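Local coordinates for protein BA_2500 (Bacillus anthracis, PDB 4GUC), which is of unknown function but belongs to the DUF5065 family, whose place in the E-set clan suggests an immunoglobulin-like beta fold, at residues P97-A102 / G113-I118. Residues are numbered along the deposited sequence; the frame is centred on the assembly and turned at random.
Sequences PGTYVA and GGSFKI
Gly98 and Tyr100 pair antiparallel with Ile118 and Phe116, each couple joined by two backbone hydrogen bonds, while Thr99 and Lys117 between them form a non-hydrogen-bonded pair. The four bonds include Tyr100 N to Phe116 O at 2.8 Å and Ile118 N to Gly98 O at 2.9 Å. The axes of strand segments 98-102 and 116-118 approach to 4.6 Å, their N-to-C directions 125° apart. Next to the Tyr100-Phe116 pair, a water accepts from Ala102 N and donates to Gly114 O, bridging the two segments, and Gly113 N is hydrogen-bonded directly to Ala102 O at 3.2 Å. This is a beta hairpin of strands 98-106 and 109-119, the latter interrupted by a bulge or short loop; strand 53-59 flanks the first arm through backbone bonds of Thr99 and Val101. Tyr100, Phe116 and Ile118 share one face. The Ile118 side chain crosses that of Tyr100 at about a right angle and sets CD1 over one face of the tyrosine ring, 3.7 Å from its centroid. Tyr100 CB in turn lies over a face of the Phe116 ring, toward the rim, 3.8 Å from Phe116 CZ. A chi1 of 60° puts Phe116 CG between its own N and carbonyl carbon, 4.0 Å from Tyr100 O. Phe116 CE1 meets Val101 CA. Tyr100 OH is hydrogen-bonded to Asn96 O and Gln58 NE2, which fix the far end of the ring. On the opposite face Thr99 OG1 lies against the aliphatic part of Lys117, 3.3 Å from Lys117 CD. Thr99 CG2 also touches Ser115 CB.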
loop_
_atom_site.group_PDB
_atom_site.type_symbol
_atom_site.label_atom_id
_atom_site.label_comp_id
_atom_site.label_asym_id
_atom_site.label_seq_id
_atom_site.Cartn_x
_atom_site.Cartn_y
_atom_site.Cartn_z
ATOM N N PRO A 97 -11.419 -9.741 -5.872
ATOM C CA PRO A 97 -11.332 -10.247 -4.510
ATOM C C PRO A 97 -10.013 -10.998 -4.232
ATOM O O PRO A 97 -9.566 -11.809 -5.035
ATOM C CB PRO A 97 -12.552 -11.156 -4.403
ATOM C CG PRO A 97 -13.544 -10.499 -5.324
ATOM C CD PRO A 97 -12.712 -10.075 -6.494
ATOM N N GLY A 98 -9.374 -10.672 -3.125
ATOM C CA GLY A 98 -8.119 -11.312 -2.758
ATOM C C GLY A 98 -7.451 -10.591 -1.613
ATOM O O GLY A 98 -8.117 -9.861 -0.871
ATOM N N THR A 99 -6.145 -10.810 -1.473
ATOM C CA THR A 99 -5.338 -10.235 -0.403
ATOM C C THR A 99 -4.473 -9.123 -0.961
ATOM O O THR A 99 -3.865 -9.262 -2.024
ATOM C CB THR A 99 -4.488 -11.321 0.269
ATOM O OG1 THR A 99 -5.365 -12.333 0.786
ATOM C CG2 THR A 99 -3.633 -10.777 1.391
ATOM N N TYR A 100 -4.421 -8.002 -0.238
ATOM C CA TYR A 100 -3.686 -6.791 -0.641
ATOM C C TYR A 100 -2.876 -6.205 0.482
ATOM O O TYR A 100 -3.023 -6.644 1.618
ATOM C CB TYR A 100 -4.716 -5.753 -1.111
ATOM C CG TYR A 100 -5.425 -6.131 -2.399
ATOM C CD1 TYR A 100 -6.495 -7.009 -2.405
ATOM C CD2 TYR A 100 -5.030 -5.580 -3.613
ATOM C CE1 TYR A 100 -7.144 -7.377 -3.595
ATOM C CE2 TYR A 100 -5.670 -5.928 -4.798
ATOM C CZ TYR A 100 -6.721 -6.841 -4.786
ATOM O OH TYR A 100 -7.363 -7.169 -5.981
ATOM N N VAL A 101 -2.026 -5.235 0.150
ATOM C CA VAL A 101 -1.232 -4.544 1.166
ATOM C C VAL A 101 -0.949 -3.143 0.704
ATOM O O VAL A 101 -0.757 -2.908 -0.492
ATOM C CB VAL A 101 0.108 -5.269 1.526
ATOM C CG1 VAL A 101 1.017 -5.423 0.332
ATOM C CG2 VAL A 101 0.836 -4.571 2.700
ATOM N N ALA A 102 -0.991 -2.180 1.635
ATOM C CA ALA A 102 -0.686 -0.789 1.340
ATOM C C ALA A 102 0.735 -0.515 1.826
ATOM O O ALA A 102 1.091 -0.824 2.977
ATOM C CB ALA A 102 -1.678 0.174 1.997
ATOM N N GLY A 113 1.051 -1.410 6.098
ATOM C CA GLY A 113 -0.045 -1.593 7.044
ATOM C C GLY A 113 -0.490 -3.032 7.248
ATOM O O GLY A 113 -1.514 -3.276 7.906
ATOM N N GLY A 114 0.335 -3.973 6.777
ATOM C CA GLY A 114 0.044 -5.393 6.843
ATOM C C GLY A 114 -1.003 -5.787 5.805
ATOM O O GLY A 114 -1.796 -4.959 5.337
ATOM N N SER A 115 -1.064 -7.058 5.455
ATOM C CA SER A 115 -2.047 -7.492 4.494
ATOM C C SER A 115 -3.503 -7.352 4.973
ATOM O O SER A 115 -3.783 -7.341 6.165
ATOM C CB SER A 115 -1.750 -8.941 4.123
ATOM O OG SER A 115 -1.818 -9.774 5.264
ATOM N N PHE A 116 -4.434 -7.286 4.022
ATOM C CA PHE A 116 -5.868 -7.189 4.291
ATOM C C PHE A 116 -6.614 -7.769 3.102
ATOM O O PHE A 116 -6.031 -7.961 2.035
ATOM C CB PHE A 116 -6.346 -5.740 4.549
ATOM C CG PHE A 116 -6.102 -4.771 3.404
ATOM C CD1 PHE A 116 -4.889 -4.116 3.286
ATOM C CD2 PHE A 116 -7.098 -4.487 2.469
ATOM C CE1 PHE A 116 -4.652 -3.240 2.256
ATOM C CE2 PHE A 116 -6.838 -3.615 1.421
ATOM C CZ PHE A 116 -5.604 -2.962 1.355
ATOM N N LYS A 117 -7.889 -8.088 3.275
ATOM C CA LYS A 117 -8.673 -8.632 2.193
ATOM C C LYS A 117 -9.591 -7.601 1.535
ATOM O O LYS A 117 -10.022 -6.639 2.175
ATOM C CB LYS A 117 -9.617 -9.724 2.715
ATOM C CG LYS A 117 -8.998 -10.949 3.317
ATOM C CD LYS A 117 -8.207 -11.789 2.328
ATOM C CE LYS A 117 -7.834 -13.169 2.935
ATOM N NZ LYS A 117 -7.102 -13.083 4.237
ATOM N N ILE A 118 -9.799 -7.770 0.231
ATOM C CA ILE A 118 -10.762 -6.985 -0.532
ATOM C C ILE A 118 -11.760 -8.061 -0.992
ATOM O O ILE A 118 -11.371 -9.066 -1.576
ATOM C CB ILE A 118 -10.202 -6.178 -1.711
ATOM C CG1 ILE A 118 -9.328 -5.067 -1.150
ATOM C CG2 ILE A 118 -11.362 -5.590 -2.534
ATOM C CD1 ILE A 118 -8.654 -4.162 -2.174
HETATM O O HOH W 1 -1.680 -2.356 4.411
#